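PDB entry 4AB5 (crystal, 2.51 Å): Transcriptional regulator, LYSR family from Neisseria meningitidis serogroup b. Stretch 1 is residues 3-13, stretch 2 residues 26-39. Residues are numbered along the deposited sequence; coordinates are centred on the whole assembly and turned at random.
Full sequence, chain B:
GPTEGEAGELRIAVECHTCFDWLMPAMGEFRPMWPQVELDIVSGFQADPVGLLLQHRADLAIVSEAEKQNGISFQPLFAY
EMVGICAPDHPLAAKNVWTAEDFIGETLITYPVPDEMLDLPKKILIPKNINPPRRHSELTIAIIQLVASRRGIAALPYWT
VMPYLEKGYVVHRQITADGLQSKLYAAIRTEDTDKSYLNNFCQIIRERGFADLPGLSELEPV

Stretch 1 3-13: TEGEAGELRIA
Stretch 2 (26-39) AMGEFRPMWPQVEL

Two parallel strands pair Gly-8 with Val-37, Glu-9 with Glu-38 and Leu-10 with Leu-39 (CA-CA 4.5, 4.7 and 4.9 Å), at 22° between N-to-C directions. Glu-38 makes both ladder hydrogen bonds: its N donates to Gly-8 O (3.0 Å, 164°) and its O accepts from Leu-10 N (2.8 Å, 174°). Before the ladder, a water accepts from Gln-36 N (3.2 Å) and donates to Glu-6 O (2.9 Å), bridging the backbones. Gly-5 (phi/psi 142/-165) adopts angles at which a CB would jam against the preceding carbonyl O. Stretch 2 continues a helix already under way at Ala-26, kinked at Pro-32, whose ring nitrogen has no hydrogen to donate; a type I turn from Trp-34 to Val-37 then leads into the strand.

Leu-10, Val-37 and Leu-39 share the sheet face that meets the helix. Leu-10 (chi1 t, chi2 p) lays CD2 over the Phe-30 ring, 4.0 Å from its centroid and 25° off the normal, a CH-pi contact; Phe-30 (chi1 t, chi2 -90°) points toward stretch 1. Val-37 (t) brings CG1 to 3.7 Å from Leu-10 CB, while Leu-39 (m, t) places CD2 3.8 Å from Leu-10 CG. Ile-12 (chi1 m, chi2 136°, between wells) extends CD1 to 3.9 Å from CG of selenomethionine Met-27 (m, t, p) and 4.1 Å from Leu-39 CD2, closing the apolar cluster.

On the opposite, exposed face, Glu-38 (chi1 m, chi2 t) meets Glu-9 through aliphatic carbons, Glu-9 CG to Glu-38 CB 4.3 Å. Glu-9 (chi1 -94°, between wells, chi2 t) sets OE1 3.6 Å from Arg-11 NE, a long, purely electrostatic salt bridge. Gln-36 (m, m) points CB toward stretch 1, packing this aliphatic start 3.7 Å from Ala-7 CA. Trp-34 leaves its CA sideways, yet chi1 m and chi2 88° bring the ring's end nearer, so its edge meets OE1 of extended Glu-6 (t, t), 3.7 Å from Trp-34 CZ3.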

ATOM      1  N   THR B   3     -38.717  -4.657  10.648  1.00 53.24           N
ATOM      2  CA  THR B   3     -37.296  -4.949  10.427  1.00 51.57           C
ATOM      3  C   THR B   3     -36.587  -3.746   9.783  1.00 53.80           C
ATOM      4  O   THR B   3     -37.245  -2.860   9.226  1.00 52.80           O
ATOM      5  CB  THR B   3     -37.075  -6.291   9.696  1.00 59.35           C
ATOM      6  OG1 THR B   3     -35.675  -6.542   9.624  1.00 59.58           O
ATOM      7  CG2 THR B   3     -37.642  -6.312   8.287  1.00 60.35           C
ATOM      8  N   GLU B   4     -35.250  -3.717   9.892  1.00 49.80           N
ATOM      9  CA  GLU B   4     -34.394  -2.663   9.342  1.00 49.02           C
ATOM     10  C   GLU B   4     -33.566  -3.197   8.159  1.00 51.51           C
ATOM     11  O   GLU B   4     -33.042  -2.414   7.369  1.00 50.99           O
ATOM     12  CB  GLU B   4     -33.444  -2.118  10.428  1.00 50.24           C
ATOM     13  CG  GLU B   4     -34.113  -1.712  11.737  1.00 62.72           C
ATOM     14  CD  GLU B   4     -34.858  -0.394  11.728  1.00 83.06           C
ATOM     15  OE1 GLU B   4     -34.380   0.558  11.068  1.00 74.43           O
ATOM     16  OE2 GLU B   4     -35.906  -0.306  12.408  1.00 78.69           O
ATOM     17  N   GLY B   5     -33.460  -4.520   8.070  1.00 46.99           N
ATOM     18  CA  GLY B   5     -32.705  -5.231   7.048  1.00 46.04           C
ATOM     19  C   GLY B   5     -32.030  -6.442   7.653  1.00 50.01           C
ATOM     20  O   GLY B   5     -32.389  -6.853   8.762  1.00 50.41           O
ATOM     21  N   GLU B   6     -31.052  -7.024   6.948  1.00 45.15           N
ATOM     22  CA  GLU B   6     -30.356  -8.206   7.457  1.00 45.04           C
ATOM     23  C   GLU B   6     -29.044  -7.883   8.181  1.00 47.64           C
ATOM     24  O   GLU B   6     -28.080  -7.426   7.560  1.00 45.67           O
ATOM     25  CB  GLU B   6     -30.166  -9.268   6.360  1.00 46.56           C
ATOM     26  CG  GLU B   6     -29.864 -10.657   6.900  1.00 56.65           C
ATOM     27  CD  GLU B   6     -29.588 -11.707   5.840  1.00 88.17           C
ATOM     28  OE1 GLU B   6     -30.307 -11.730   4.813  1.00 91.04           O
ATOM     29  OE2 GLU B   6     -28.668 -12.530   6.054  1.00 84.77           O
ATOM     30  N   ALA B   7     -29.021  -8.156   9.496  1.00 45.15           N
ATOM     31  CA  ALA B   7     -27.883  -7.951  10.392  1.00 44.94           C
ATOM     32  C   ALA B   7     -26.883  -9.127  10.370  1.00 49.60           C
ATOM     33  O   ALA B   7     -27.241 -10.247  10.007  1.00 49.92           O
ATOM     34  CB  ALA B   7     -28.382  -7.707  11.807  1.00 46.41           C
ATOM     35  N   GLY B   8     -25.645  -8.849  10.753  1.00 46.30           N
ATOM     36  CA  GLY B   8     -24.573  -9.837  10.781  1.00 46.39           C
ATOM     37  C   GLY B   8     -23.180  -9.238  10.879  1.00 49.98           C
ATOM     38  O   GLY B   8     -23.020  -8.053  11.184  1.00 48.95           O
ATOM     39  N   GLU B   9     -22.162 -10.069  10.620  1.00 46.21           N
ATOM     40  CA  GLU B   9     -20.757  -9.694  10.694  1.00 45.32           C
ATOM     41  C   GLU B   9     -19.988 -10.289   9.536  1.00 47.42           C
ATOM     42  O   GLU B   9     -20.099 -11.497   9.279  1.00 46.40           O
ATOM     43  CB  GLU B   9     -20.133 -10.229  11.995  1.00 47.81           C
ATOM     44  CG  GLU B   9     -20.118  -9.259  13.160  1.00 64.07           C
ATOM     45  CD  GLU B   9     -19.871  -9.931  14.497  1.00 99.77           C
ATOM     46  OE1 GLU B   9     -18.761 -10.476  14.699  1.00 95.76           O
ATOM     47  OE2 GLU B   9     -20.796  -9.921  15.341  1.00103.65           O
ATOM     48  N   LEU B  10     -19.182  -9.446   8.855  1.00 41.62           N
ATOM     49  CA  LEU B  10     -18.312  -9.904   7.788  1.00 40.00           C
ATOM     50  C   LEU B  10     -16.887  -9.416   8.077  1.00 42.47           C
ATOM     51  O   LEU B  10     -16.507  -8.316   7.679  1.00 38.58           O
ATOM     52  CB  LEU B  10     -18.837  -9.496   6.397  1.00 39.06           C
ATOM     53  CG  LEU B  10     -18.005  -9.829   5.137  1.00 42.55           C
ATOM     54  CD1 LEU B  10     -17.431 -11.247   5.155  1.00 42.78           C
ATOM     55  CD2 LEU B  10     -18.830  -9.622   3.890  1.00 44.70           C
ATOM     56  N   ARG B  11     -16.140 -10.233   8.848  1.00 40.92           N
ATOM     57  CA  ARG B  11     -14.742  -9.995   9.204  1.00 40.05           C
ATOM     58  C   ARG B  11     -13.930 -10.735   8.138  1.00 44.93           C
ATOM     59  O   ARG B  11     -13.985 -11.969   8.053  1.00 46.73           O
ATOM     60  CB  ARG B  11     -14.428 -10.498  10.633  1.00 39.42           C
ATOM     61  CG  ARG B  11     -15.265  -9.822  11.732  1.00 41.08           C
ATOM     62  CD  ARG B  11     -15.230 -10.569  13.056  1.00 47.74           C
ATOM     63  NE  ARG B  11     -15.872 -11.887  12.979  1.00 47.89           N
ATOM     64  CZ  ARG B  11     -15.769 -12.832  13.909  1.00 55.13           C
ATOM     65  NH1 ARG B  11     -15.073 -12.613  15.014  1.00 43.94           N
ATOM     66  NH2 ARG B  11     -16.364 -14.004  13.739  1.00 41.83           N
ATOM     67  N   ILE B  12     -13.277  -9.966   7.251  1.00 40.16           N
ATOM     68  CA  ILE B  12     -12.499 -10.493   6.129  1.00 39.13           C
ATOM     69  C   ILE B  12     -11.042 -10.733   6.518  1.00 43.99           C
ATOM     70  O   ILE B  12     -10.338  -9.792   6.862  1.00 42.40           O
ATOM     71  CB  ILE B  12     -12.650  -9.636   4.832  1.00 40.48           C
ATOM     72  CG1 ILE B  12     -14.136  -9.500   4.402  1.00 40.53           C
ATOM     73  CG2 ILE B  12     -11.838 -10.239   3.694  1.00 40.42           C
ATOM     74  CD1 ILE B  12     -14.538  -8.148   3.993  1.00 41.64           C
ATOM     75  N   ALA B  13     -10.600 -12.001   6.459  1.00 42.65           N
ATOM     76  CA  ALA B  13      -9.227 -12.398   6.739  1.00 42.88           C
ATOM     77  C   ALA B  13      -8.481 -12.497   5.403  1.00 48.42           C
ATOM     78  O   ALA B  13      -8.899 -13.237   4.501  1.00 47.18           O
ATOM     79  CB  ALA B  13      -9.197 -13.721   7.481  1.00 44.87           C
ATOM     80  N   ALA B  26     -14.657  -3.736  -3.446  1.00 39.84           N
ATOM     81  CA  ALA B  26     -15.689  -4.779  -3.323  1.00 40.30           C
ATOM     82  C   ALA B  26     -16.463  -4.542  -2.023  1.00 45.86           C
ATOM     83  O   ALA B  26     -17.693  -4.662  -2.013  1.00 47.02           O
ATOM     84  CB  ALA B  26     -15.066  -6.168  -3.333  1.00 40.83           C
HETATM   85  N   MSE B  27     -15.746  -4.127  -0.952  1.00 41.63           N
HETATM   86  CA  MSE B  27     -16.315  -3.769   0.353  1.00 41.85           C
HETATM   87  C   MSE B  27     -17.148  -2.499   0.234  1.00 42.78           C
HETATM   88  O   MSE B  27     -18.193  -2.393   0.871  1.00 42.15           O
HETATM   89  CB  MSE B  27     -15.209  -3.549   1.399  1.00 44.51           C
HETATM   90  CG  MSE B  27     -14.625  -4.831   1.956  1.00 53.57           C
HETATM   91 SE   MSE B  27     -13.186  -4.461   3.228  1.00 63.27          SE
HETATM   92  CE  MSE B  27     -14.247  -3.904   4.800  1.00 60.74           C
ATOM     93  N   GLY B  28     -16.670  -1.558  -0.587  1.00 38.13           N
ATOM     94  CA  GLY B  28     -17.320  -0.277  -0.852  1.00 36.95           C
ATOM     95  C   GLY B  28     -18.646  -0.380  -1.580  1.00 40.41           C
ATOM     96  O   GLY B  28     -19.479   0.523  -1.467  1.00 39.79           O
ATOM     97  N   GLU B  29     -18.835  -1.472  -2.355  1.00 37.94           N
ATOM     98  CA  GLU B  29     -20.056  -1.780  -3.116  1.00 38.64           C
ATOM     99  C   GLU B  29     -21.027  -2.563  -2.225  1.00 42.25           C
ATOM    100  O   GLU B  29     -22.224  -2.283  -2.225  1.00 44.02           O
ATOM    101  CB  GLU B  29     -19.704  -2.561  -4.404  1.00 40.64           C
ATOM    102  CG  GLU B  29     -20.857  -2.717  -5.384  1.00 53.92           C
ATOM    103  CD  GLU B  29     -20.483  -3.351  -6.712  1.00 77.13           C
ATOM    104  OE1 GLU B  29     -20.065  -2.609  -7.630  1.00 77.55           O
ATOM    105  OE2 GLU B  29     -20.594  -4.590  -6.836  1.00 68.76           O
ATOM    106  N   PHE B  30     -20.498  -3.532  -1.465  1.00 37.89           N
ATOM    107  CA  PHE B  30     -21.245  -4.371  -0.522  1.00 38.07           C
ATOM    108  C   PHE B  30     -21.905  -3.532   0.597  1.00 40.64           C
ATOM    109  O   PHE B  30     -23.072  -3.751   0.908  1.00 39.48           O
ATOM    110  CB  PHE B  30     -20.304  -5.435   0.083  1.00 39.47           C
ATOM    111  CG  PHE B  30     -20.900  -6.312   1.161  1.00 41.70           C
ATOM    112  CD1 PHE B  30     -20.835  -5.939   2.501  1.00 44.14           C
ATOM    113  CD2 PHE B  30     -21.480  -7.531   0.841  1.00 45.34           C
ATOM    114  CE1 PHE B  30     -21.394  -6.740   3.498  1.00 47.85           C
ATOM    115  CE2 PHE B  30     -22.013  -8.347   1.841  1.00 47.56           C
ATOM    116  CZ  PHE B  30     -21.984  -7.937   3.159  1.00 46.92           C
ATOM    117  N   ARG B  31     -21.137  -2.611   1.221  1.00 37.23           N
ATOM    118  CA  ARG B  31     -21.591  -1.782   2.338  1.00 37.52           C
ATOM    119  C   ARG B  31     -22.981  -1.150   2.185  1.00 44.40           C
ATOM    120  O   ARG B  31     -23.827  -1.502   3.005  1.00 44.95           O
ATOM    121  CB  ARG B  31     -20.519  -0.785   2.765  1.00 36.62           C
ATOM    122  CG  ARG B  31     -20.809  -0.016   4.057  1.00 43.20           C
ATOM    123  CD  ARG B  31     -19.527   0.567   4.639  1.00 50.72           C
ATOM    124  NE  ARG B  31     -18.709   1.166   3.587  1.00 58.69           N
ATOM    125  CZ  ARG B  31     -17.472   0.801   3.280  1.00 60.01           C
ATOM    126  NH1 ARG B  31     -16.842  -0.114   4.005  1.00 36.55           N
ATOM    127  NH2 ARG B  31     -16.833   1.388   2.282  1.00 53.50           N
ATOM    128  N   PRO B  32     -23.290  -0.297   1.157  1.00 41.40           N
ATOM    129  CA  PRO B  32     -24.657   0.245   1.054  1.00 42.28           C
ATOM    130  C   PRO B  32     -25.747  -0.806   0.820  1.00 48.06           C
ATOM    131  O   PRO B  32     -26.906  -0.561   1.176  1.00 48.67           O
ATOM    132  CB  PRO B  32     -24.561   1.215  -0.125  1.00 43.82           C
ATOM    133  CG  PRO B  32     -23.389   0.750  -0.915  1.00 46.86           C
ATOM    134  CD  PRO B  32     -22.424   0.250   0.086  1.00 41.74           C
HETATM  135  N   MSE B  33     -25.384  -1.950   0.199  1.00 44.92           N
HETATM  136  CA  MSE B  33     -26.272  -3.072  -0.116  1.00 46.63           C
HETATM  137  C   MSE B  33     -26.688  -3.856   1.143  1.00 48.21           C
HETATM  138  O   MSE B  33     -27.797  -4.400   1.208  1.00 48.16           O
HETATM  139  CB  MSE B  33     -25.558  -4.015  -1.084  1.00 50.46           C
HETATM  140  CG  MSE B  33     -26.198  -4.110  -2.422  1.00 60.72           C
HETATM  141 SE   MSE B  33     -24.856  -4.424  -3.733  1.00 71.73          SE
HETATM  142  CE  MSE B  33     -25.728  -3.447  -5.190  1.00 69.45           C
ATOM    143  N   TRP B  34     -25.770  -3.933   2.121  1.00 43.36           N
ATOM    144  CA  TRP B  34     -25.921  -4.635   3.397  1.00 43.38           C
ATOM    145  C   TRP B  34     -25.495  -3.690   4.527  1.00 46.53           C
ATOM    146  O   TRP B  34     -24.468  -3.934   5.150  1.00 44.40           O
ATOM    147  CB  TRP B  34     -25.039  -5.901   3.389  1.00 42.28           C
ATOM    148  CG  TRP B  34     -25.381  -6.861   2.289  1.00 44.43           C
ATOM    149  CD1 TRP B  34     -24.888  -6.862   1.016  1.00 47.30           C
ATOM    150  CD2 TRP B  34     -26.360  -7.903   2.342  1.00 45.51           C
ATOM    151  NE1 TRP B  34     -25.462  -7.876   0.288  1.00 48.04           N
ATOM    152  CE2 TRP B  34     -26.382  -8.525   1.073  1.00 50.25           C
ATOM    153  CE3 TRP B  34     -27.218  -8.382   3.345  1.00 47.90           C
ATOM    154  CZ2 TRP B  34     -27.199  -9.628   0.792  1.00 50.95           C
ATOM    155  CZ3 TRP B  34     -28.031  -9.470   3.065  1.00 50.95           C
ATOM    156  CH2 TRP B  34     -28.017 -10.080   1.802  1.00 52.12           C
ATOM    157  N   PRO B  35     -26.218  -2.572   4.792  1.00 46.18           N
ATOM    158  CA  PRO B  35     -25.750  -1.625   5.827  1.00 46.71           C
ATOM    159  C   PRO B  35     -25.779  -2.112   7.277  1.00 53.73           C
ATOM    160  O   PRO B  35     -25.209  -1.446   8.141  1.00 53.84           O
ATOM    161  CB  PRO B  35     -26.665  -0.414   5.626  1.00 48.23           C
ATOM    162  CG  PRO B  35     -27.896  -0.969   5.064  1.00 52.12           C
ATOM    163  CD  PRO B  35     -27.459  -2.080   4.160  1.00 47.53           C
ATOM    164  N   GLN B  36     -26.446  -3.250   7.550  1.00 51.31           N
ATOM    165  CA  GLN B  36     -26.561  -3.812   8.894  1.00 50.95           C
ATOM    166  C   GLN B  36     -25.450  -4.811   9.211  1.00 54.20           C
ATOM    167  O   GLN B  36     -25.277  -5.181  10.378  1.00 55.27           O
ATOM    168  CB  GLN B  36     -27.953  -4.432   9.111  1.00 52.89           C
ATOM    169  CG  GLN B  36     -29.112  -3.441   9.046  1.00 53.51           C
ATOM    170  CD  GLN B  36     -29.088  -2.489  10.209  1.00 74.72           C
ATOM    171  OE1 GLN B  36     -29.294  -2.871  11.364  1.00 70.58           O
ATOM    172  NE2 GLN B  36     -28.818  -1.225   9.930  1.00 71.74           N
ATOM    173  N   VAL B  37     -24.697  -5.240   8.178  1.00 48.45           N
ATOM    174  CA  VAL B  37     -23.600  -6.200   8.286  1.00 46.91           C
ATOM    175  C   VAL B  37     -22.354  -5.402   8.647  1.00 50.95           C
ATOM    176  O   VAL B  37     -21.931  -4.533   7.878  1.00 50.07           O
ATOM    177  CB  VAL B  37     -23.431  -7.050   6.983  1.00 49.31           C
ATOM    178  CG1 VAL B  37     -22.163  -7.903   7.015  1.00 48.83           C
ATOM    179  CG2 VAL B  37     -24.653  -7.922   6.724  1.00 49.39           C
ATOM    180  N   GLU B  38     -21.802  -5.661   9.841  1.00 49.13           N
ATOM    181  CA  GLU B  38     -20.593  -4.992  10.325  1.00 48.99           C
ATOM    182  C   GLU B  38     -19.364  -5.544   9.610  1.00 49.84           C
ATOM    183  O   GLU B  38     -19.093  -6.738   9.671  1.00 49.71           O
ATOM    184  CB  GLU B  38     -20.463  -5.132  11.848  1.00 51.91           C
ATOM    185  CG  GLU B  38     -21.451  -4.277  12.624  1.00 71.32           C
ATOM    186  CD  GLU B  38     -21.345  -4.399  14.132  1.00111.60           C
ATOM    187  OE1 GLU B  38     -21.726  -5.461  14.677  1.00109.48           O
ATOM    188  OE2 GLU B  38     -20.907  -3.415  14.771  1.00116.59           O
ATOM    189  N   LEU B  39     -18.656  -4.679   8.889  1.00 45.22           N
ATOM    190  CA  LEU B  39     -17.465  -5.049   8.122  1.00 43.26           C
ATOM    191  C   LEU B  39     -16.176  -4.826   8.912  1.00 44.23           C
ATOM    192  O   LEU B  39     -16.084  -3.892   9.709  1.00 43.36           O
ATOM    193  CB  LEU B  39     -17.421  -4.277   6.787  1.00 42.19           C
ATOM    194  CG  LEU B  39     -18.368  -4.738   5.670  1.00 46.28           C
ATOM    195  CD1 LEU B  39     -18.500  -3.661   4.603  1.00 45.57           C
ATOM    196  CD2 LEU B  39     -17.878  -6.029   5.013  1.00 48.44           C
TER
HETATM  197  O   HOH W   1     -28.423  -5.135   5.858  1.00 40.73           O